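Long-range contacts in suppressor protein MPT5 (PDB 5BZ1), which binds specific sequences in the 3'-UTRs of target mRNAs through its Pumilio-homology domain and regulates their expression post-transcriptionally, including negative regulation of HO: residues 257-262 and 320-325; 264-268 and 294-298; 305-309 and 367-372; 331-335 and 361-365. The contacts are given in a common frame with arbitrary orientation. Numbering follows the deposited sequence.

Contact 1: residues 257-262 and 320-325. With nucleotides of chain B.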
loop_
_atom_site.group_PDB
_atom_site.type_symbol
_atom_site.label_atom_id
_atom_site.label_comp_id
_atom_site.label_asym_id
_atom_site.label_seq_id
_atom_site.Cartn_x
_atom_site.Cartn_y
_atom_site.Cartn_z
ATOM N N VAL A 257 0.161 9.279 15.609
ATOM C CA VAL A 257 0.941 9.982 16.625
ATOM C C VAL A 257 1.877 9.024 17.366
ATOM O O VAL A 257 3.061 9.316 17.540
ATOM C CB VAL A 257 0.035 10.703 17.639
ATOM C CG1 VAL A 257 0.863 11.345 18.739
ATOM C CG2 VAL A 257 -0.803 11.754 16.936
ATOM N N GLU A 258 1.342 7.881 17.793
ATOM C CA GLU A 258 2.139 6.864 18.477
ATOM C C GLU A 258 3.293 6.363 17.611
ATOM O O GLU A 258 4.425 6.236 18.079
ATOM C CB GLU A 258 1.266 5.677 18.881
ATOM C CG GLU A 258 0.218 5.979 19.938
ATOM C CD GLU A 258 -0.471 4.720 20.432
ATOM O OE1 GLU A 258 -1.491 4.326 19.830
ATOM O OE2 GLU A 258 0.012 4.126 21.420
ATOM N N LYS A 259 3.001 6.060 16.351
ATOM C CA LYS A 259 4.034 5.569 15.449
ATOM C C LYS A 259 5.109 6.633 15.244
ATOM O O LYS A 259 6.294 6.317 15.159
ATOM C CB LYS A 259 3.440 5.154 14.105
ATOM C CG LYS A 259 4.466 4.510 13.184
ATOM C CD LYS A 259 3.806 3.764 12.052
ATOM C CE LYS A 259 4.806 2.888 11.313
ATOM N NZ LYS A 259 5.200 1.682 12.092
ATOM N N PHE A 260 4.686 7.892 15.181
ATOM C CA PHE A 260 5.604 9.011 15.014
ATOM C C PHE A 260 6.540 9.113 16.219
ATOM O O PHE A 260 7.756 9.257 16.069
ATOM C CB PHE A 260 4.814 10.309 14.828
ATOM C CG PHE A 260 5.671 11.512 14.536
ATOM C CD1 PHE A 260 6.231 11.692 13.279
ATOM C CD2 PHE A 260 5.901 12.472 15.514
ATOM C CE1 PHE A 260 7.018 12.801 13.004
ATOM C CE2 PHE A 260 6.685 13.585 15.245
ATOM C CZ PHE A 260 7.245 13.747 13.990
ATOM N N ILE A 261 5.963 9.025 17.415
ATOM C CA ILE A 261 6.731 9.104 18.653
ATOM C C ILE A 261 7.725 7.947 18.784
ATOM O O ILE A 261 8.898 8.167 19.101
ATOM C CB ILE A 261 5.803 9.167 19.881
ATOM C CG1 ILE A 261 5.070 10.511 19.913
ATOM C CG2 ILE A 261 6.589 8.971 21.175
ATOM C CD1 ILE A 261 3.985 10.604 20.975
ATOM N N LYS A 262 7.257 6.724 18.545
ATOM C CA LYS A 262 8.129 5.551 18.570
ATOM C C LYS A 262 9.274 5.684 17.564
ATOM O O LYS A 262 10.394 5.250 17.827
ATOM C CB LYS A 262 7.335 4.271 18.290
ATOM C CG LYS A 262 6.403 3.839 19.421
ATOM C CD LYS A 262 5.767 2.485 19.117
ATOM C CE LYS A 262 4.252 2.542 19.244
ATOM N NZ LYS A 262 3.609 1.246 18.880
ATOM N N TYR A 320 -3.334 6.558 25.156
ATOM C CA TYR A 320 -2.415 5.645 24.482
ATOM C C TYR A 320 -1.156 6.375 24.011
ATOM O O TYR A 320 -0.038 5.892 24.190
ATOM C CB TYR A 320 -3.100 4.970 23.288
ATOM C CG TYR A 320 -4.140 3.935 23.663
ATOM C CD1 TYR A 320 -3.763 2.673 24.106
ATOM C CD2 TYR A 320 -5.496 4.216 23.561
ATOM C CE1 TYR A 320 -4.712 1.721 24.447
ATOM C CE2 TYR A 320 -6.450 3.274 23.901
ATOM C CZ TYR A 320 -6.053 2.030 24.341
ATOM O OH TYR A 320 -7.003 1.093 24.676
ATOM N N ALA A 321 -1.345 7.534 23.390
ATOM C CA ALA A 321 -0.219 8.349 22.949
ATOM C C ALA A 321 0.620 8.799 24.147
ATOM O O ALA A 321 1.851 8.833 24.078
ATOM C CB ALA A 321 -0.708 9.545 22.156
ATOM N N LEU A 322 -0.053 9.146 25.241
ATOM C CA LEU A 322 0.636 9.545 26.466
ATOM C C LEU A 322 1.470 8.395 27.023
ATOM O O LEU A 322 2.645 8.578 27.353
ATOM C CB LEU A 322 -0.364 10.020 27.520
ATOM C CG LEU A 322 0.222 10.356 28.894
ATOM C CD1 LEU A 322 1.173 11.536 28.808
ATOM C CD2 LEU A 322 -0.878 10.637 29.909
ATOM N N GLN A 323 0.857 7.217 27.123
ATOM C CA GLN A 323 1.541 6.026 27.620
ATOM C C GLN A 323 2.758 5.649 26.772
ATOM O O GLN A 323 3.775 5.198 27.297
ATOM C CB GLN A 323 0.573 4.841 27.702
ATOM C CG GLN A 323 -0.404 4.903 28.875
ATOM C CD GLN A 323 -1.273 3.667 28.969
ATOM O OE1 GLN A 323 -0.780 2.565 29.218
ATOM N NE2 GLN A 323 -2.574 3.842 28.763
ATOM N N THR A 324 2.645 5.835 25.461
ATOM C CA THR A 324 3.754 5.553 24.558
ATOM C C THR A 324 4.934 6.489 24.840
ATOM O O THR A 324 6.089 6.060 24.853
ATOM C CB THR A 324 3.317 5.664 23.089
ATOM O OG1 THR A 324 2.455 4.566 22.767
ATOM C CG2 THR A 324 4.523 5.651 22.156
ATOM N N LEU A 325 4.635 7.761 25.087
ATOM C CA LEU A 325 5.672 8.744 25.382
ATOM C C LEU A 325 6.306 8.498 26.754
ATOM O O LEU A 325 7.479 8.809 26.964
ATOM C CB LEU A 325 5.099 10.165 25.312
ATOM C CG LEU A 325 6.101 11.318 25.436
ATOM C CD1 LEU A 325 7.002 11.370 24.214
ATOM C CD2 LEU A 325 5.398 12.653 25.635
ATOM P P G B 2 -10.500 -1.829 23.580
ATOM O OP1 G B 2 -11.578 -2.601 22.920
ATOM O OP2 G B 2 -9.251 -2.510 24.006
ATOM O "O5'" G B 2 -10.093 -0.637 22.612
ATOM C "C5'" G B 2 -11.024 0.379 22.274
ATOM C "C4'" G B 2 -10.513 1.215 21.135
ATOM O "O4'" G B 2 -9.329 1.933 21.553
ATOM C "C3'" G B 2 -10.062 0.442 19.911
ATOM O "O3'" G B 2 -11.142 0.053 19.083
ATOM C "C2'" G B 2 -9.086 1.405 19.247
ATOM O "O2'" G B 2 -9.776 2.390 18.490
ATOM C "C1'" G B 2 -8.446 2.082 20.464
ATOM N N9 G B 2 -7.147 1.479 20.821
ATOM C C8 G B 2 -6.899 0.257 21.406
ATOM N N7 G B 2 -5.623 0.035 21.577
ATOM C C5 G B 2 -4.988 1.165 21.077
ATOM C C6 G B 2 -3.611 1.496 20.991
ATOM O O6 G B 2 -2.632 0.838 21.354
ATOM N N1 G B 2 -3.427 2.747 20.416
ATOM C C2 G B 2 -4.439 3.568 19.978
ATOM N N2 G B 2 -4.068 4.741 19.448
ATOM N N3 G B 2 -5.723 3.271 20.049
ATOM C C4 G B 2 -5.922 2.062 20.605
ATOM O "O5'" U B 1 -9.497 -2.596 27.819
ATOM C "C5'" U B 1 -10.814 -2.073 27.917
ATOM C "C4'" U B 1 -10.919 -0.717 27.268
ATOM O "O4'" U B 1 -10.220 0.270 28.069
ATOM C "C3'" U B 1 -10.294 -0.587 25.888
ATOM O "O3'" U B 1 -11.132 -1.086 24.859
ATOM C "C2'" U B 1 -10.015 0.910 25.786
ATOM O "O2'" U B 1 -11.190 1.626 25.430
ATOM C "C1'" U B 1 -9.657 1.259 27.235
ATOM N N1 U B 1 -8.194 1.300 27.465
ATOM C C2 U B 1 -7.554 2.513 27.256
ATOM O O2 U B 1 -8.146 3.518 26.894
ATOM N N3 U B 1 -6.198 2.508 27.480
ATOM C C4 U B 1 -5.433 1.431 27.881
ATOM O O4 U B 1 -4.220 1.591 28.040
ATOM C C5 U B 1 -6.166 0.213 28.081
ATOM C C6 U B 1 -7.491 0.184 27.874
#

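Contact 2: residues 264-268 and 294-298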
loop_
_atom_site.group_PDB
_atom_site.type_symbol
_atom_site.label_atom_id
_atom_site.label_comp_id
_atom_site.label_asym_id
_atom_site.label_seq_id
_atom_site.Cartn_x
_atom_site.Cartn_y
_atom_site.Cartn_z
ATOM N N LEU A 264 10.670 8.511 16.563
ATOM C CA LEU A 264 11.602 9.474 17.143
ATOM C C LEU A 264 12.526 8.795 18.151
ATOM O O LEU A 264 13.743 8.986 18.118
ATOM C CB LEU A 264 10.842 10.619 17.820
ATOM C CG LEU A 264 10.101 11.612 16.924
ATOM C CD1 LEU A 264 9.322 12.609 17.760
ATOM C CD2 LEU A 264 11.069 12.343 16.010
ATOM N N PHE A 265 11.933 8.009 19.044
ATOM C CA PHE A 265 12.679 7.267 20.051
ATOM C C PHE A 265 13.695 6.323 19.412
ATOM O O PHE A 265 14.856 6.281 19.816
ATOM C CB PHE A 265 11.716 6.464 20.928
ATOM C CG PHE A 265 11.076 7.266 22.031
ATOM C CD1 PHE A 265 11.806 8.211 22.744
ATOM C CD2 PHE A 265 9.742 7.064 22.363
ATOM C CE1 PHE A 265 11.216 8.940 23.770
ATOM C CE2 PHE A 265 9.146 7.788 23.385
ATOM C CZ PHE A 265 9.884 8.729 24.087
ATOM N N ARG A 266 13.253 5.572 18.408
ATOM C CA ARG A 266 14.106 4.568 17.773
ATOM C C ARG A 266 15.314 5.184 17.061
ATOM O O ARG A 266 16.419 4.637 17.108
ATOM C CB ARG A 266 13.297 3.708 16.800
ATOM C CG ARG A 266 14.055 2.491 16.301
ATOM C CD ARG A 266 13.147 1.524 15.563
ATOM N NE ARG A 266 13.731 0.187 15.498
ATOM C CZ ARG A 266 13.162 -0.850 14.891
ATOM N NH1 ARG A 266 11.990 -0.705 14.287
ATOM N NH2 ARG A 266 13.765 -2.030 14.885
ATOM N N ILE A 267 15.097 6.321 16.406
ATOM C CA ILE A 267 16.175 7.025 15.718
ATOM C C ILE A 267 17.240 7.505 16.701
ATOM O O ILE A 267 18.434 7.284 16.497
ATOM C CB ILE A 267 15.639 8.226 14.910
ATOM C CG1 ILE A 267 14.979 7.745 13.617
ATOM C CG2 ILE A 267 16.758 9.191 14.577
ATOM C CD1 ILE A 267 14.304 8.843 12.822
ATOM N N ILE A 268 16.794 8.156 17.770
ATOM C CA ILE A 268 17.696 8.750 18.750
ATOM C C ILE A 268 18.477 7.693 19.542
ATOM O O ILE A 268 19.686 7.825 19.730
ATOM C CB ILE A 268 16.937 9.718 19.693
ATOM C CG1 ILE A 268 16.289 10.845 18.885
ATOM C CG2 ILE A 268 17.865 10.303 20.742
ATOM C CD1 ILE A 268 15.426 11.793 19.709
ATOM N N SER A 294 15.184 14.977 14.954
ATOM C CA SER A 294 14.377 14.154 15.847
ATOM C C SER A 294 14.437 14.628 17.299
ATOM O O SER A 294 13.434 14.594 18.013
ATOM C CB SER A 294 14.820 12.693 15.764
ATOM O OG SER A 294 14.785 12.222 14.432
ATOM N N MET A 295 15.617 15.065 17.727
ATOM C CA MET A 295 15.820 15.501 19.105
ATOM C C MET A 295 14.962 16.717 19.467
ATOM O O MET A 295 14.298 16.725 20.505
ATOM C CB MET A 295 17.304 15.778 19.370
ATOM C CG MET A 295 18.152 14.518 19.534
ATOM S SD MET A 295 19.935 14.807 19.627
ATOM C CE MET A 295 19.997 16.585 19.852
ATOM N N ASN A 296 14.965 17.730 18.604
ATOM C CA ASN A 296 14.182 18.942 18.840
ATOM C C ASN A 296 12.672 18.689 18.830
ATOM O O ASN A 296 11.928 19.291 19.605
ATOM C CB ASN A 296 14.544 20.019 17.811
ATOM C CG ASN A 296 15.995 20.456 17.904
ATOM O OD1 ASN A 296 16.789 20.213 16.994
ATOM N ND2 ASN A 296 16.348 21.113 19.005
ATOM N N ILE A 297 12.230 17.798 17.946
ATOM C CA ILE A 297 10.815 17.461 17.820
ATOM C C ILE A 297 10.327 16.679 19.038
ATOM O O ILE A 297 9.216 16.903 19.522
ATOM C CB ILE A 297 10.547 16.645 16.535
ATOM C CG1 ILE A 297 10.836 17.491 15.296
ATOM C CG2 ILE A 297 9.113 16.130 16.499
ATOM C CD1 ILE A 297 10.720 16.730 13.987
ATOM N N LEU A 298 11.158 15.761 19.526
ATOM C CA LEU A 298 10.815 14.965 20.700
ATOM C C LEU A 298 10.641 15.865 21.921
ATOM O O LEU A 298 9.649 15.761 22.642
ATOM C CB LEU A 298 11.878 13.895 20.964
ATOM C CG LEU A 298 11.665 13.001 22.189
ATOM C CD1 LEU A 298 10.304 12.329 22.131
ATOM C CD2 LEU A 298 12.767 11.958 22.315
#

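Contact 3: residues 305-309 and 367-372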
loop_
_atom_site.group_PDB
_atom_site.type_symbol
_atom_site.label_atom_id
_atom_site.label_comp_id
_atom_site.label_asym_id
_atom_site.label_seq_id
_atom_site.Cartn_x
_atom_site.Cartn_y
_atom_site.Cartn_z
ATOM N N PHE A 305 2.680 17.569 25.262
ATOM C CA PHE A 305 2.008 16.570 26.087
ATOM C C PHE A 305 1.986 16.968 27.562
ATOM O O PHE A 305 1.078 16.587 28.298
ATOM C CB PHE A 305 2.672 15.201 25.918
ATOM C CG PHE A 305 2.200 14.444 24.711
ATOM C CD1 PHE A 305 1.732 13.146 24.835
ATOM C CD2 PHE A 305 2.216 15.031 23.452
ATOM C CE1 PHE A 305 1.293 12.440 23.723
ATOM C CE2 PHE A 305 1.775 14.329 22.338
ATOM C CZ PHE A 305 1.314 13.036 22.478
ATOM N N THR A 306 2.988 17.730 27.988
ATOM C CA THR A 306 3.040 18.217 29.364
ATOM C C THR A 306 1.972 19.288 29.600
ATOM O O THR A 306 1.220 19.223 30.575
ATOM C CB THR A 306 4.433 18.767 29.722
ATOM O OG1 THR A 306 5.404 17.719 29.612
ATOM C CG2 THR A 306 4.452 19.318 31.144
ATOM N N VAL A 307 1.910 20.267 28.702
ATOM C CA VAL A 307 0.902 21.318 28.770
ATOM C C VAL A 307 -0.515 20.736 28.726
ATOM O O VAL A 307 -1.395 21.163 29.477
ATOM C CB VAL A 307 1.094 22.353 27.637
ATOM C CG1 VAL A 307 -0.083 23.309 27.564
ATOM C CG2 VAL A 307 2.394 23.133 27.834
ATOM N N ASN A 308 -0.721 19.745 27.864
ATOM C CA ASN A 308 -2.047 19.172 27.646
ATOM C C ASN A 308 -2.281 17.859 28.391
ATOM O O ASN A 308 -3.178 17.096 28.034
ATOM C CB ASN A 308 -2.290 18.959 26.147
ATOM C CG ASN A 308 -2.277 20.255 25.366
ATOM O OD1 ASN A 308 -3.286 20.958 25.288
ATOM N ND2 ASN A 308 -1.130 20.581 24.782
ATOM N N LEU A 309 -1.484 17.612 29.428
ATOM C CA LEU A 309 -1.513 16.339 30.156
ATOM C C LEU A 309 -2.893 15.998 30.716
ATOM O O LEU A 309 -3.318 14.841 30.687
ATOM C CB LEU A 309 -0.475 16.355 31.284
ATOM C CG LEU A 309 -0.408 15.155 32.230
ATOM C CD1 LEU A 309 -0.161 13.862 31.475
ATOM C CD2 LEU A 309 0.672 15.365 33.276
ATOM N N ASN A 367 9.873 15.526 34.631
ATOM C CA ASN A 367 8.829 16.464 35.020
ATOM C C ASN A 367 7.444 15.963 34.611
ATOM O O ASN A 367 6.476 16.102 35.359
ATOM C CB ASN A 367 9.107 17.846 34.420
ATOM C CG ASN A 367 7.959 18.821 34.627
ATOM O OD1 ASN A 367 7.422 19.383 33.669
ATOM N ND2 ASN A 367 7.568 19.014 35.881
ATOM N N LEU A 368 7.356 15.375 33.422
ATOM C CA LEU A 368 6.095 14.817 32.949
ATOM C C LEU A 368 5.653 13.641 33.822
ATOM O O LEU A 368 4.465 13.473 34.100
ATOM C CB LEU A 368 6.207 14.390 31.483
ATOM C CG LEU A 368 4.940 13.822 30.839
ATOM C CD1 LEU A 368 3.802 14.807 30.977
ATOM C CD2 LEU A 368 5.172 13.490 29.375
ATOM N N ILE A 369 6.618 12.837 34.261
ATOM C CA ILE A 369 6.337 11.701 35.131
ATOM C C ILE A 369 5.717 12.147 36.461
ATOM O O ILE A 369 4.722 11.575 36.912
ATOM C CB ILE A 369 7.611 10.867 35.402
ATOM C CG1 ILE A 369 8.026 10.090 34.149
ATOM C CG2 ILE A 369 7.390 9.899 36.553
ATOM C CD1 ILE A 369 7.007 9.059 33.702
ATOM N N VAL A 370 6.305 13.165 37.088
ATOM C CA VAL A 370 5.809 13.630 38.380
ATOM C C VAL A 370 4.431 14.287 38.253
ATOM O O VAL A 370 3.580 14.117 39.123
ATOM C CB VAL A 370 6.824 14.549 39.130
ATOM C CG1 VAL A 370 8.200 13.910 39.165
ATOM C CG2 VAL A 370 6.907 15.928 38.496
ATOM N N LEU A 371 4.207 15.019 37.165
ATOM C CA LEU A 371 2.903 15.627 36.921
ATOM C C LEU A 371 1.853 14.542 36.682
ATOM O O LEU A 371 0.708 14.662 37.121
ATOM C CB LEU A 371 2.957 16.597 35.738
ATOM C CG LEU A 371 3.717 17.908 35.936
ATOM C CD1 LEU A 371 3.686 18.752 34.671
ATOM C CD2 LEU A 371 3.135 18.682 37.100
ATOM N N THR A 372 2.257 13.481 35.991
ATOM C CA THR A 372 1.381 12.338 35.756
ATOM C C THR A 372 1.004 11.651 37.073
ATOM O O THR A 372 -0.163 11.321 37.296
ATOM C CB THR A 372 2.027 11.318 34.797
ATOM O OG1 THR A 372 2.282 11.943 33.531
ATOM C CG2 THR A 372 1.111 10.131 34.582
HETATM O O HOH W 1 7.836 18.121 30.767
#

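Contact 4: residues 331-335 and 361-365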
loop_
_atom_site.group_PDB
_atom_site.type_symbol
_atom_site.label_atom_id
_atom_site.label_comp_id
_atom_site.label_asym_id
_atom_site.label_seq_id
_atom_site.Cartn_x
_atom_site.Cartn_y
_atom_site.Cartn_z
ATOM N N TYR A 331 12.929 4.554 25.739
ATOM C CA TYR A 331 13.957 5.589 25.862
ATOM C C TYR A 331 14.985 5.398 26.984
ATOM O O TYR A 331 15.677 6.348 27.351
ATOM C CB TYR A 331 13.305 6.972 25.997
ATOM C CG TYR A 331 12.391 7.122 27.195
ATOM C CD1 TYR A 331 12.907 7.356 28.462
ATOM C CD2 TYR A 331 11.012 7.054 27.055
ATOM C CE1 TYR A 331 12.084 7.502 29.554
ATOM C CE2 TYR A 331 10.178 7.202 28.143
ATOM C CZ TYR A 331 10.721 7.425 29.391
ATOM O OH TYR A 331 9.903 7.573 30.486
ATOM N N SER A 332 15.098 4.187 27.522
ATOM C CA SER A 332 16.030 3.943 28.628
ATOM C C SER A 332 17.508 4.297 28.348
ATOM O O SER A 332 18.189 4.802 29.242
ATOM C CB SER A 332 15.884 2.521 29.192
ATOM O OG SER A 332 16.686 1.580 28.504
ATOM N N PRO A 333 18.008 4.047 27.117
ATOM C CA PRO A 333 19.388 4.482 26.854
ATOM C C PRO A 333 19.579 6.003 26.927
ATOM O O PRO A 333 20.714 6.454 27.090
ATOM C CB PRO A 333 19.642 3.990 25.426
ATOM C CG PRO A 333 18.736 2.821 25.268
ATOM C CD PRO A 333 17.496 3.196 26.025
ATOM N N LEU A 334 18.494 6.770 26.809
ATOM C CA LEU A 334 18.571 8.230 26.876
ATOM C C LEU A 334 18.709 8.730 28.314
ATOM O O LEU A 334 18.901 9.926 28.547
ATOM C CB LEU A 334 17.341 8.882 26.232
ATOM C CG LEU A 334 16.838 8.413 24.864
ATOM C CD1 LEU A 334 15.809 9.382 24.296
ATOM C CD2 LEU A 334 17.977 8.234 23.892
ATOM N N LEU A 335 18.606 7.813 29.275
ATOM C CA LEU A 335 18.676 8.171 30.690
ATOM C C LEU A 335 20.081 7.980 31.251
ATOM O O LEU A 335 20.569 8.814 32.010
ATOM C CB LEU A 335 17.663 7.359 31.505
ATOM C CG LEU A 335 16.194 7.545 31.124
ATOM C CD1 LEU A 335 15.283 6.726 32.021
ATOM C CD2 LEU A 335 15.817 9.014 31.180
ATOM N N PHE A 361 16.301 16.027 27.897
ATOM C CA PHE A 361 15.272 14.996 27.824
ATOM C C PHE A 361 14.921 14.457 29.210
ATOM O O PHE A 361 13.746 14.372 29.569
ATOM C CB PHE A 361 15.715 13.843 26.922
ATOM C CG PHE A 361 14.761 12.680 26.921
ATOM C CD1 PHE A 361 13.636 12.692 26.109
ATOM C CD2 PHE A 361 14.984 11.577 27.738
ATOM C CE1 PHE A 361 12.751 11.627 26.109
ATOM C CE2 PHE A 361 14.103 10.511 27.745
ATOM C CZ PHE A 361 12.986 10.534 26.927
ATOM N N SER A 362 15.944 14.084 29.975
ATOM C CA SER A 362 15.748 13.533 31.313
ATOM C C SER A 362 14.979 14.493 32.211
ATOM O O SER A 362 14.155 14.070 33.022
ATOM C CB SER A 362 17.092 13.189 31.957
ATOM O OG SER A 362 17.718 12.110 31.290
ATOM N N LEU A 363 15.257 15.782 32.058
ATOM C CA LEU A 363 14.576 16.818 32.824
ATOM C C LEU A 363 13.094 16.899 32.443
ATOM O O LEU A 363 12.220 16.845 33.310
ATOM C CB LEU A 363 15.278 18.163 32.610
ATOM C CG LEU A 363 14.785 19.471 33.244
ATOM C CD1 LEU A 363 13.790 20.185 32.335
ATOM C CD2 LEU A 363 14.189 19.258 34.634
ATOM N N LYS A 364 12.816 17.028 31.149
ATOM C CA LYS A 364 11.442 17.175 30.675
ATOM C C LYS A 364 10.592 15.921 30.890
ATOM O O LYS A 364 9.408 16.020 31.220
ATOM C CB LYS A 364 11.417 17.571 29.195
ATOM C CG LYS A 364 11.837 19.007 28.912
ATOM C CD LYS A 364 11.713 19.319 27.426
ATOM C CE LYS A 364 12.160 20.739 27.106
ATOM N NZ LYS A 364 11.263 21.761 27.706
ATOM N N ILE A 365 11.184 14.746 30.695
ATOM C CA ILE A 365 10.434 13.503 30.848
ATOM C C ILE A 365 10.211 13.196 32.331
ATOM O O ILE A 365 9.173 12.651 32.713
ATOM C CB ILE A 365 11.105 12.312 30.105
ATOM C CG1 ILE A 365 10.066 11.260 29.711
ATOM C CG2 ILE A 365 12.224 11.685 30.927
ATOM C CD1 ILE A 365 9.179 11.691 28.566
#

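Contact 1: residues 257-262 and 320-325
Thr-324, Ile-261 and Glu-258 give up most of the surface buried where Pumilio repeats 7 and 8 lie side by side. The segments 257-262 and 320-325 run almost parallel (9°, axes 9.3 Å apart). Glu-258 does double duty. Its OE2 lies 2.8 Å from Thr-324 OG1, whose single proton could instead serve Tyr-320 O, while its OE1 accepts hydrogen bonds from N1 and N2 of G2 of the RNA chain, both 2.6 Å long. Behind this polar edge Ile-261 CG2 packs on Thr-324 CG2 (4.0 Å) and Leu-325 CD1 (3.9 Å). This is PUF base recognition: side chains of successive repeats read base edges, here also Gln-323 NE2 to O4 of U1 (2.9 Å), and an aromatic ring, Tyr-320, lies between U1 and G2. Helix 288-307 backs the pair, its Phe-305 touching Ile-261, Ala-321 and Leu-325; Phe-260 meets helices 215-223 and 229-240, and Gln-323 meets helix 385-398.

Contact 2: residues 264-268 and 294-298
Ser-294 opens the segment by lying against helix 253-273: its CA is 3.8 Å from Leu-264 CD2, and its OG, hydrogen-bonded to Val-290 O, is 3.6 Å from Ile-267 CG2. The small side chain is consistent with the close backbone approach here, Leu-264 CA to Ser-294 CA 5.6 Å. Met-295 points its CA-to-CB bond away, yet its CA is 3.8 Å from Ile-268 CD1 and its CG 3.9 Å from the same methyl. Segments 264-268 and 294-298 cross at -140°, axes 9.7 Å apart, part of the helix-on-helix stacking of the PUF solenoid: the helix of the first belongs to Pumilio repeat 7, and that of the second comes after a linker and runs on into repeat 8. Ile-297, whose CA-to-CB bond points toward helix 253-273 and which also touches Phe-237 of helix 229-240, sets CG2 3.7 Å from Leu-264 CD1. Last comes Leu-298, whose CA is 4.1 Å from Leu-264 CD1 and whose CD2 sits 3.7 Å from both Phe-265 CE1 and Ile-268 CD1.

Contact 3: residues 305-309 and 367-372
This is a partly buried, mainly apolar helix-packing contact near the C-terminal end of the domain, between the last turn of helix 288-307 with the break that follows it and the C-terminal half of helix 354-375. Asn-308 leaves helical geometry and takes the N-cap position of helix 309-312, so Thr-306 and Leu-309 stand on different helices but face the same neighbour. Leu-309 buries the largest area of the contact: its CD2 lies 3.6 Å from Leu-371 CB, 3.7 Å from Thr-372 N and 3.9 Å from Leu-368 CD1. Thr-306 splits its contacts, with CG2 3.7 Å from Leu-371 CD1 and OG1 3.6 Å from Leu-368 CD1. Thr-306 OG1 bonds to Ile-302 O and accepts from a water (OG1 to water O 2.7 Å) that also donates to Asn-367 OD1 (water O to OD1 3.2 Å), forming a bridge at the edge of the apolar patch. Thr-372 turns its OG1 back to Leu-368 O (2.7 Å), so its polar end is satisfied within its own helix. Leu-322 and Leu-326 of helix 318-326 cover Leu-309 and Leu-368 respectively. Such stacking of a further helix on the last Pumilio repeat is characteristic of the PUF alpha-solenoid, here extending its hydrophobic core past repeat 8.

Contact 4: residues 331-335 and 361-365
At the C-terminal end of the PUF alpha-solenoid, the short 3-10 turn after the RNA-binding helix of repeat 8 packs on helix 354-375. The turn is closed by backbone hydrogen bonds from Leu-334 N to Tyr-331 O (2.9 Å) and Leu-335 N to Ser-332 O (3.0 Å), which brings Tyr-331, Leu-334 and Leu-335 round one hollow. The ring of Phe-361 is the bump that enters it. Its edge meets the face of Tyr-331 in an offset edge-to-face pair, centroids 5.1 Å apart and planes at 71°, with Phe-361 CE2 3.4 Å from Tyr-331 CD1. Leu-335 CD2 approaches the ring edge too, 4.1 Å from Phe-361 CE2, and also lies 3.6 Å from Ser-362 OG, a hydroxyl bonded to Cys-358 O. One turn further on, Ile-365 fits against the far end of the tyrosine, its CG1 3.9 Å from Tyr-331 CZ; the phenol OH bonds to Leu-326 O. Phe-265 and Leu-298 also touch Phe-361, so the phenyl group is enclosed by three parts of the chain. Leu-334 covers one of its faces by a CH-pi contact: CD1 stands 4.0 Å from the Phe-361 ring centroid, only 8° off the ring normal.

Overall arrangement
The four contacts form one continuous patch at the C-terminal end of the solenoid, and contact 1 alone touches the RNA; the nearest atoms of contacts 3, 2 and 4 are about 10, 14 and 15 Å from it. Contacts 1 and 2 share helix 253-273, with centres 12 Å apart, and Phe-260 CE2 lies 3.7 Å from Ile-297 CG2. Contact 4 is 11 Å from contact 2, centre to centre; Phe-265 CZ meets Tyr-331 CD2 at 3.6 Å. Contact 3 joins contact 1 through Leu-309 CD1 and Leu-322 CD2 (3.7 Å). Contacts 2 and 3 share helix 288-307 but do not touch, while the second segments of contacts 4 and 3, 361-365 and 367-372, follow each other on helix 354-375.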